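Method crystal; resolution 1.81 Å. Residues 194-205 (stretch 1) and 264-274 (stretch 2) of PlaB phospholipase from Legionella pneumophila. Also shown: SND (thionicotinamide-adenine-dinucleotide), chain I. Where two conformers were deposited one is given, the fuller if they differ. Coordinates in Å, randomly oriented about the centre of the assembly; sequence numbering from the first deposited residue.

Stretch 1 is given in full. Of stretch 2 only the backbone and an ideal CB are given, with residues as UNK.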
# COMPACT_ATOMS: atom_id res chain seq x y z
N VAL B 194 32.54 0.75 24.14
CA VAL B 194 32.25 0.53 22.73
C VAL B 194 33.56 0.49 21.97
O VAL B 194 34.39 1.40 22.09
CB VAL B 194 31.34 1.62 22.16
CG1 VAL B 194 31.27 1.50 20.63
CG2 VAL B 194 29.93 1.51 22.80
N LEU B 195 33.78 -0.59 21.24
CA LEU B 195 34.90 -0.68 20.33
C LEU B 195 34.37 -0.92 18.93
O LEU B 195 33.43 -1.71 18.75
CB LEU B 195 35.86 -1.80 20.74
CG LEU B 195 36.44 -1.73 22.16
CD1 LEU B 195 37.23 -3.00 22.48
CD2 LEU B 195 37.34 -0.54 22.32
N THR B 196 34.93 -0.24 17.94
CA THR B 196 34.53 -0.53 16.58
C THR B 196 35.68 -0.20 15.64
O THR B 196 36.73 0.32 16.06
CB THR B 196 33.26 0.23 16.20
OG1 THR B 196 32.72 -0.32 14.99
CG2 THR B 196 33.59 1.66 16.01
N GLY B 197 35.49 -0.53 14.36
CA GLY B 197 36.45 -0.21 13.34
C GLY B 197 35.75 0.53 12.22
O GLY B 197 34.52 0.64 12.20
N GLN B 198 36.55 1.02 11.27
CA GLN B 198 36.02 1.76 10.13
C GLN B 198 36.69 1.35 8.83
O GLN B 198 36.81 2.16 7.90
CB GLN B 198 36.18 3.26 10.33
CG GLN B 198 37.57 3.70 10.65
CD GLN B 198 37.67 5.19 10.57
OE1 GLN B 198 36.83 5.90 11.12
NE2 GLN B 198 38.66 5.67 9.85
N LYS B 199 37.10 0.09 8.74
CA LYS B 199 37.71 -0.47 7.54
C LYS B 199 36.65 -1.25 6.75
O LYS B 199 35.90 -2.03 7.34
CB LYS B 199 38.86 -1.41 7.93
CG LYS B 199 39.92 -1.60 6.88
CD LYS B 199 40.81 -0.37 6.78
CE LYS B 199 42.01 -0.63 5.88
NZ LYS B 199 42.65 0.65 5.44
N ILE B 200 36.59 -1.03 5.44
CA ILE B 200 35.73 -1.84 4.58
C ILE B 200 36.53 -3.06 4.17
O ILE B 200 37.69 -2.95 3.76
CB ILE B 200 35.26 -1.06 3.34
CG1 ILE B 200 34.51 0.21 3.73
CG2 ILE B 200 34.40 -1.97 2.46
CD1 ILE B 200 33.33 -0.00 4.66
N ASP B 201 35.92 -4.24 4.29
CA ASP B 201 36.51 -5.41 3.66
C ASP B 201 36.05 -5.37 2.21
O ASP B 201 34.92 -5.73 1.88
CB ASP B 201 36.13 -6.71 4.35
CG ASP B 201 36.91 -7.91 3.78
OD1 ASP B 201 37.39 -7.81 2.64
OD2 ASP B 201 37.06 -8.94 4.47
N ARG B 202 36.94 -4.91 1.33
CA ARG B 202 36.55 -4.55 -0.03
C ARG B 202 36.25 -5.77 -0.89
O ARG B 202 35.70 -5.60 -1.98
CB ARG B 202 37.64 -3.68 -0.65
CG ARG B 202 37.85 -2.39 0.15
CD ARG B 202 38.35 -1.23 -0.68
NE ARG B 202 38.39 -0.02 0.13
CZ ARG B 202 37.35 0.78 0.31
NH1 ARG B 202 36.18 0.53 -0.26
NH2 ARG B 202 37.49 1.85 1.09
N GLN B 203 36.58 -6.97 -0.41
CA GLN B 203 36.16 -8.19 -1.08
C GLN B 203 34.66 -8.41 -0.99
O GLN B 203 34.11 -9.20 -1.76
CB GLN B 203 36.86 -9.41 -0.48
CG GLN B 203 38.35 -9.43 -0.63
CD GLN B 203 38.95 -10.79 -0.28
OE1 GLN B 203 38.24 -11.69 0.18
NE2 GLN B 203 40.24 -10.94 -0.51
N PHE B 204 33.98 -7.74 -0.07
CA PHE B 204 32.57 -7.97 0.19
C PHE B 204 31.75 -6.72 -0.08
O PHE B 204 30.76 -6.44 0.61
CB PHE B 204 32.36 -8.46 1.63
CG PHE B 204 33.11 -9.72 1.96
CD1 PHE B 204 33.51 -10.61 0.97
CD2 PHE B 204 33.41 -10.03 3.28
CE1 PHE B 204 34.20 -11.77 1.28
CE2 PHE B 204 34.10 -11.20 3.60
CZ PHE B 204 34.49 -12.07 2.60
N TYR B 205 32.14 -5.96 -1.09
CA TYR B 205 31.34 -4.82 -1.52
C TYR B 205 30.26 -5.30 -2.47
O TYR B 205 30.55 -6.00 -3.45
CB TYR B 205 32.24 -3.80 -2.22
CG TYR B 205 31.55 -2.51 -2.62
CD1 TYR B 205 31.12 -1.60 -1.67
CD2 TYR B 205 31.35 -2.20 -3.96
CE1 TYR B 205 30.50 -0.43 -2.03
CE2 TYR B 205 30.74 -1.01 -4.34
CZ TYR B 205 30.32 -0.13 -3.36
OH TYR B 205 29.71 1.05 -3.72
N UNK B 264 39.97 -2.82 10.97
CA UNK B 264 38.96 -3.81 11.33
C UNK B 264 37.62 -3.47 10.69
O UNK B 264 37.16 -2.32 10.76
CB UNK B 264 38.81 -3.90 12.85
N UNK B 265 36.98 -4.48 10.08
CA UNK B 265 35.68 -4.35 9.45
C UNK B 265 34.63 -5.00 10.35
O UNK B 265 34.92 -5.44 11.46
CB UNK B 265 35.68 -4.98 8.06
N UNK B 266 33.40 -5.10 9.86
CA UNK B 266 32.35 -5.67 10.69
C UNK B 266 32.49 -7.18 10.85
O UNK B 266 32.34 -7.70 11.96
CB UNK B 266 30.98 -5.34 10.10
N UNK B 267 32.79 -7.88 9.76
CA UNK B 267 32.65 -9.32 9.68
C UNK B 267 33.78 -9.90 8.85
O UNK B 267 34.60 -9.18 8.27
CB UNK B 267 31.29 -9.70 9.09
N UNK B 268 33.83 -11.22 8.81
CA UNK B 268 34.74 -11.93 7.93
C UNK B 268 36.01 -12.35 8.62
O UNK B 268 36.50 -11.71 9.56
CB UNK B 268 35.08 -11.06 6.72
N UNK B 269 36.58 -13.47 8.15
CA UNK B 269 37.81 -13.98 8.75
C UNK B 269 39.03 -13.11 8.41
O UNK B 269 40.01 -13.14 9.16
CB UNK B 269 38.05 -15.42 8.29
N UNK B 270 38.97 -12.32 7.34
CA UNK B 270 40.11 -11.47 6.98
C UNK B 270 40.35 -10.41 8.05
O UNK B 270 41.42 -10.36 8.67
CB UNK B 270 39.88 -10.80 5.62
N UNK B 271 39.37 -9.53 8.27
CA UNK B 271 39.57 -8.41 9.17
C UNK B 271 38.33 -8.08 9.99
O UNK B 271 38.18 -6.96 10.49
CB UNK B 271 40.00 -7.18 8.37
N UNK B 272 37.43 -9.05 10.15
CA UNK B 272 36.27 -8.84 10.99
C UNK B 272 36.67 -8.54 12.43
O UNK B 272 37.56 -9.18 12.99
CB UNK B 272 35.36 -10.07 10.94
N UNK B 273 35.96 -7.58 13.04
CA UNK B 273 36.38 -7.07 14.34
C UNK B 273 36.52 -8.18 15.38
O UNK B 273 37.40 -8.10 16.25
CB UNK B 273 35.38 -6.02 14.83
N UNK B 274 35.69 -9.23 15.32
CA UNK B 274 35.88 -10.37 16.22
C UNK B 274 36.11 -11.66 15.42
O UNK B 274 36.85 -12.54 15.86
CB UNK B 274 34.67 -10.53 17.14
PA SND I . 29.88 3.65 -6.09
O1A SND I . 30.39 2.27 -5.79
O2A SND I . 29.74 4.57 -4.89
O5B SND I . 28.46 3.59 -6.86
C5B SND I . 27.61 4.73 -7.09
C4B SND I . 26.24 4.16 -7.34
O4B SND I . 26.32 3.20 -8.41
C3B SND I . 25.64 3.40 -6.16
O3B SND I . 24.22 3.44 -6.18
C2B SND I . 26.13 1.97 -6.41
O2B SND I . 25.30 1.00 -5.79
C1B SND I . 26.03 1.90 -7.94
N9A SND I . 26.94 0.96 -8.58
C8A SND I . 28.24 0.70 -8.24
N7A SND I . 28.81 -0.22 -8.98
C5A SND I . 27.82 -0.59 -9.87
C6A SND I . 27.78 -1.54 -10.91
N6A SND I . 28.81 -2.33 -11.23
N1A SND I . 26.63 -1.67 -11.60
C2A SND I . 25.59 -0.90 -11.27
N3A SND I . 25.50 0.02 -10.30
C4A SND I . 26.66 0.13 -9.64
O3 SND I . 30.73 4.39 -7.21
PN SND I . 32.25 4.49 -7.69
O1N SND I . 33.12 4.55 -6.50
O2N SND I . 32.35 5.57 -8.70
O5D SND I . 32.39 3.06 -8.38
C5D SND I . 33.38 2.77 -9.37
C4D SND I . 33.61 1.28 -9.32
O4D SND I . 34.26 0.93 -8.07
C3D SND I . 32.35 0.42 -9.40
O3D SND I . 32.60 -0.66 -10.29
C2D SND I . 32.13 -0.01 -7.95
O2D SND I . 31.45 -1.25 -7.80
C1D SND I . 33.57 -0.13 -7.48
N1N SND I . 33.62 0.05 -6.00
C2N SND I . 34.17 -0.96 -5.30
C3N SND I . 34.33 -0.85 -3.94
C7N SND I . 34.89 -1.97 -3.14
S7N SND I . 35.19 -1.79 -1.51
N7N SND I . 35.12 -3.10 -3.78
C4N SND I . 33.93 0.33 -3.32
C5N SND I . 33.36 1.34 -4.06
C6N SND I . 33.21 1.18 -5.41

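At position 264 the backbone carbonyl makes the main contact: its O accepts from Lys199 N at 3.1 Å with an N-H...O angle of 158°. CA-to-CB runs sideways, with the ideal CB 4.4 Å from Gly197 CA, so the geometry favours no polar group and many side chains would fit. The residue is Leu264. An ideal CB on Gly197 would come 2.2 Å from Leu264 O, so this close passage relies on glycine there.

Position 265 is tighter. Its ideal CB lies 3.0 Å from Lys199 O and also points sideways, which favours a small residue. Ser265 fits; its OG approaches Asp201 CB at 3.8 Å, a contact without a hydrogen bond. Water 1 joins the stretches through weak bonds, accepting from Gly197 N (3.0 Å) and donating to Leu264 O (3.2 Å) and Ser265 O (2.9 Å).

At 266 and 267 the CB atoms point sideways with nothing of stretch 1 within 5.5 Å, so the choice is open; they are His266 and Ser267.

Position 268 has phi/psi of 97/150°, where a CB would jam against the preceding carbonyl O. It would also sit 3.3 Å from Phe204 CE2. Both point to glycine, and Gly268 is found, its CA at the edge of the Phe204 ring, 4.4 Å from CE2.

Position 269 points sideways into space free of stretch 1, suiting a long polar chain among others: Lys269, whose end leads away.

Position 270 points toward stretch 1, its ideal CB 3.6 Å from Asp201 OD2. A carboxylate with the Gln203 amide oxygen nearby calls for a donor, so Asn, Gln, Ser, Thr or a basic residue could serve. Asn270 sends ND2 to Asp201 OD2 (3.3 Å, 165°) and, in a weak bond, to Gln203 OE1 (3.4 Å, 133°).

Position 271 also points toward stretch 1, but its CB is 5.2 Å from Asp201 OD2. The aliphatic stem of Lys199 offers a partner for a branched or long apolar chain. Ile271 places CD1 3.9 Å from Lys199 CG. Water 2 accepts from its N (2.8 Å) and donates to Asp201 OD2 (2.5 Å).

Position 272 would set a CB 2.4 Å from the O of 268, which calls for glycine: Gly272.

Position 273 points toward the strand, but its CB has nothing of stretch 1 within 5.5 Å, so a longer apolar chain is needed to touch it; Leu, Met or Ile would do. Ile273, chi1 t, brings CD1 to 3.5 Å from Thr196 CA and 3.7 Å from Leu195 O.

Position 274 is out of reach and unconstrained here: Ile274.

Stretch 2 264-274: LSHSGKNIGII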
# COMPACT_ATOMS: atom_id res chain seq x y z
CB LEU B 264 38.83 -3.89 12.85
CG LEU B 264 40.06 -4.37 13.63
CD1 LEU B 264 39.73 -4.37 15.09
CD2 LEU B 264 40.48 -5.75 13.19
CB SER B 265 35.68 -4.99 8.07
OG SER B 265 35.86 -6.40 8.16
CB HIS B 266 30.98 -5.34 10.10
CG HIS B 266 29.84 -5.51 11.08
ND1 HIS B 266 29.66 -4.67 12.15
CD2 HIS B 266 28.84 -6.42 11.12
CE1 HIS B 266 28.58 -5.05 12.82
NE2 HIS B 266 28.06 -6.10 12.22
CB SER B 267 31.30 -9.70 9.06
OG SER B 267 30.24 -9.21 9.85
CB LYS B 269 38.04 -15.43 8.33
CG LYS B 269 37.04 -16.41 8.94
CD LYS B 269 37.53 -17.84 8.94
CE LYS B 269 37.25 -18.54 7.62
NZ LYS B 269 37.64 -19.98 7.68
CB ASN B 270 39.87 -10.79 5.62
CG ASN B 270 39.78 -11.78 4.47
OD1 ASN B 270 40.55 -12.73 4.39
ND2 ASN B 270 38.84 -11.53 3.56
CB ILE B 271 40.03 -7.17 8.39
CG1 ILE B 271 39.01 -6.82 7.30
CG2 ILE B 271 41.39 -7.40 7.75
CD1 ILE B 271 39.10 -5.38 6.85
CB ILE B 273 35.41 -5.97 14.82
CG1 ILE B 273 35.89 -5.38 16.15
CG2 ILE B 273 34.00 -6.50 14.96
CD1 ILE B 273 35.31 -3.99 16.47
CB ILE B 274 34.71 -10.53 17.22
CG1 ILE B 274 34.98 -11.70 18.19
CG2 ILE B 274 33.39 -10.71 16.51
CD1 ILE B 274 33.96 -11.85 19.34
O HOH W 1 34.63 -2.86 12.71
O HOH W 2 36.99 -9.75 6.83
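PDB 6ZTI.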